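Local structure of arylalkylamine N-Acetyltransferase 2 (Aedes aegypti, 4FD6) at residues Asn37-Leu42 with Phe205-Pro210. The protein probably transfers acyl groups from acyl-CoA to arylalkylamines such as dopamine and serotonin, forming N-acyl amines. Numbering follows the deposited sequence.
Sequences NKAVNL and FVVDPP
A39, the last residue of helix 35-39, lies beside V207 of an extended loop, their CA atoms 5.4 Å apart. The two backbones are linked through one water. It donates to A39 O and accepts from V206 N, at 2.8 Å in each case. The methyl of A39 points at the loop. Its CB sits 3.4 Å from V206 O and also touches V207 CG2. The same methyl meets the ring of F205 at its edge, near the ring plane, with CB 4.1 Å from CD1. V40 adds a second apolar contact to this ring. Its CG1 lies 3.6 Å from F205 CE1, in an oblique approach. CG1 is placed there by chi1 of -64°, which sets it anti to the carbonyl carbon. The helix ends here in a Schellman motif. L42 N bonds to N37 O and N41 N to K38 O, with N41 as the C-prime residue at positive phi. The fold is that of the GNAT acetyltransferases. The loop that meets the helix end joins strands 186-192 and 213-220 of the central sheet. F205 is buried, and its side chain also packs on I108 and L111 of helix 103-116. This ties the loop to a second helix. At the outer end, K38 and D208 cross at about a right angle, with K38 CD 3.7 Å from D208 OD1. The K38 chain bends at chi3, and NZ makes its salt bridge with D33. D208 OD1 stays 4.3 Å from K38 NZ, beyond salt-bridge range, so any attraction between them is probably secondary.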
ATOM      1  N   ASN A  37      11.379  -1.205  -0.404  1.00 18.33           N
ATOM      2  CA  ASN A  37      11.870  -2.585  -0.467  1.00 20.05           C
ATOM      3  C   ASN A  37      13.149  -2.631  -1.292  1.00 22.17           C
ATOM      4  O   ASN A  37      14.132  -3.260  -0.904  1.00 19.87           O
ATOM      5  CB  ASN A  37      10.827  -3.518  -1.091  1.00 16.70           C
ATOM      6  CG  ASN A  37       9.591  -3.659  -0.240  1.00 17.63           C
ATOM      7  OD1 ASN A  37       9.581  -3.260   0.927  1.00 20.85           O
ATOM      8  ND2 ASN A  37       8.536  -4.253  -0.806  1.00 17.14           N
ATOM      9  N   LYS A  38      13.122  -1.951  -2.434  1.00 17.42           N
ATOM     10  CA  LYS A  38      14.264  -1.933  -3.330  1.00 19.52           C
ATOM     11  C   LYS A  38      15.479  -1.274  -2.682  1.00 21.48           C
ATOM     12  O   LYS A  38      16.611  -1.776  -2.799  1.00 25.39           O
ATOM     13  CB  LYS A  38      13.907  -1.215  -4.633  1.00 18.89           C
ATOM     14  CG  LYS A  38      14.997  -1.313  -5.702  1.00 25.29           C
ATOM     15  CD  LYS A  38      14.693  -0.446  -6.906  1.00 29.45           C
ATOM     16  CE  LYS A  38      13.410  -0.871  -7.580  1.00 36.82           C
ATOM     17  NZ  LYS A  38      13.101  -0.036  -8.779  1.00 37.88           N
ATOM     18  N   ALA A  39      15.246  -0.152  -2.003  1.00 20.02           N
ATOM     19  CA  ALA A  39      16.330   0.605  -1.377  1.00 20.00           C
ATOM     20  C   ALA A  39      17.128  -0.224  -0.363  1.00 25.65           C
ATOM     21  O   ALA A  39      18.330  -0.003  -0.166  1.00 25.51           O
ATOM     22  CB  ALA A  39      15.774   1.855  -0.711  1.00 18.00           C
ATOM     23  N   VAL A  40      16.468  -1.166   0.298  1.00 21.11           N
ATOM     24  CA  VAL A  40      17.157  -1.973   1.304  1.00 24.28           C
ATOM     25  C   VAL A  40      17.347  -3.421   0.872  1.00 24.04           C
ATOM     26  O   VAL A  40      17.607  -4.281   1.705  1.00 26.56           O
ATOM     27  CB  VAL A  40      16.444  -1.930   2.674  1.00 25.26           C
ATOM     28  CG1 VAL A  40      16.459  -0.521   3.228  1.00 23.28           C
ATOM     29  CG2 VAL A  40      15.023  -2.458   2.558  1.00 24.92           C
ATOM     30  N   ASN A  41      17.223  -3.669  -0.432  1.00 23.61           N
ATOM     31  CA  ASN A  41      17.361  -5.004  -1.022  1.00 27.72           C
ATOM     32  C   ASN A  41      16.568  -6.050  -0.258  1.00 29.38           C
ATOM     33  O   ASN A  41      17.113  -7.077   0.158  1.00 26.64           O
ATOM     34  CB  ASN A  41      18.833  -5.434  -1.077  1.00 32.32           C
ATOM     35  CG  ASN A  41      19.705  -4.452  -1.832  1.00 38.03           C
ATOM     36  OD1 ASN A  41      20.739  -4.013  -1.326  1.00 43.25           O
ATOM     37  ND2 ASN A  41      19.295  -4.102  -3.051  1.00 39.01           N
ATOM     38  N   LEU A  42      15.281  -5.794  -0.074  1.00 27.17           N
ATOM     39  CA  LEU A  42      14.461  -6.665   0.756  1.00 25.59           C
ATOM     40  C   LEU A  42      14.301  -8.053   0.144  1.00 24.92           C
ATOM     41  O   LEU A  42      14.325  -9.054   0.855  1.00 31.05           O
ATOM     42  CB  LEU A  42      13.094  -6.024   1.028  1.00 23.08           C
ATOM     43  CG  LEU A  42      12.286  -6.651   2.163  1.00 24.32           C
ATOM     44  CD1 LEU A  42      13.056  -6.561   3.492  1.00 23.45           C
ATOM     45  CD2 LEU A  42      10.925  -5.982   2.271  1.00 24.18           C
ATOM     46  N   PHE A 205      17.291   5.213   3.521  1.00 16.65           N
ATOM     47  CA  PHE A 205      16.813   4.721   2.236  1.00 17.68           C
ATOM     48  C   PHE A 205      17.389   5.565   1.111  1.00 17.70           C
ATOM     49  O   PHE A 205      17.056   6.746   0.984  1.00 17.75           O
ATOM     50  CB  PHE A 205      15.285   4.793   2.155  1.00 19.25           C
ATOM     51  CG  PHE A 205      14.582   3.988   3.212  1.00 17.13           C
ATOM     52  CD1 PHE A 205      14.519   2.610   3.121  1.00 19.06           C
ATOM     53  CD2 PHE A 205      13.987   4.612   4.293  1.00 18.37           C
ATOM     54  CE1 PHE A 205      13.871   1.865   4.091  1.00 20.21           C
ATOM     55  CE2 PHE A 205      13.342   3.868   5.277  1.00 16.89           C
ATOM     56  CZ  PHE A 205      13.283   2.495   5.164  1.00 18.31           C
ATOM     57  N   VAL A 206      18.240   4.962   0.288  1.00 16.09           N
ATOM     58  CA  VAL A 206      18.673   5.620  -0.941  1.00 19.08           C
ATOM     59  C   VAL A 206      17.762   5.130  -2.059  1.00 19.99           C
ATOM     60  O   VAL A 206      17.796   3.956  -2.438  1.00 20.73           O
ATOM     61  CB  VAL A 206      20.154   5.337  -1.271  1.00 20.35           C
ATOM     62  CG1 VAL A 206      20.517   5.918  -2.630  1.00 21.25           C
ATOM     63  CG2 VAL A 206      21.051   5.901  -0.186  1.00 20.57           C
ATOM     64  N   VAL A 207      16.921   6.026  -2.563  1.00 19.87           N
ATOM     65  CA  VAL A 207      15.812   5.612  -3.409  1.00 22.96           C
ATOM     66  C   VAL A 207      15.970   6.092  -4.850  1.00 19.57           C
ATOM     67  O   VAL A 207      16.420   7.203  -5.098  1.00 22.50           O
ATOM     68  CB  VAL A 207      14.457   6.083  -2.822  1.00 22.78           C
ATOM     69  CG1 VAL A 207      13.315   5.639  -3.703  1.00 22.21           C
ATOM     70  CG2 VAL A 207      14.272   5.538  -1.403  1.00 16.47           C
ATOM     71  N   ASP A 208      15.598   5.247  -5.804  1.00 24.57           N
ATOM     72  CA  ASP A 208      15.754   5.585  -7.212  1.00 27.26           C
ATOM     73  C   ASP A 208      14.732   6.618  -7.655  1.00 27.82           C
ATOM     74  O   ASP A 208      13.566   6.539  -7.277  1.00 27.64           O
ATOM     75  CB  ASP A 208      15.622   4.333  -8.086  1.00 31.98           C
ATOM     76  CG  ASP A 208      16.787   3.375  -7.924  1.00 32.37           C
ATOM     77  OD1 ASP A 208      16.701   2.251  -8.463  1.00 38.46           O
ATOM     78  OD2 ASP A 208      17.784   3.737  -7.260  1.00 33.75           O
ATOM     79  N   PRO A 209      15.163   7.595  -8.469  1.00 23.84           N
ATOM     80  CA  PRO A 209      14.211   8.503  -9.104  1.00 24.70           C
ATOM     81  C   PRO A 209      13.138   7.667  -9.788  1.00 23.39           C
ATOM     82  O   PRO A 209      13.425   6.538 -10.201  1.00 27.69           O
ATOM     83  CB  PRO A 209      15.065   9.224 -10.155  1.00 31.11           C
ATOM     84  CG  PRO A 209      16.457   9.135  -9.630  1.00 28.85           C
ATOM     85  CD  PRO A 209      16.547   7.826  -8.922  1.00 30.13           C
ATOM     86  N   PRO A 210      11.915   8.200  -9.899  1.00 21.10           N
ATOM     87  CA  PRO A 210      11.516   9.549  -9.499  1.00 20.92           C
ATOM     88  C   PRO A 210      10.940   9.608  -8.094  1.00 20.77           C
ATOM     89  O   PRO A 210      10.304  10.604  -7.758  1.00 23.23           O
ATOM     90  CB  PRO A 210      10.405   9.867 -10.494  1.00 24.05           C
ATOM     91  CG  PRO A 210       9.747   8.551 -10.712  1.00 22.91           C
ATOM     92  CD  PRO A 210      10.814   7.491 -10.573  1.00 23.00           C
TER
HETATM   93  O   HOH W   1      19.146   2.374   1.023  1.00 22.91           O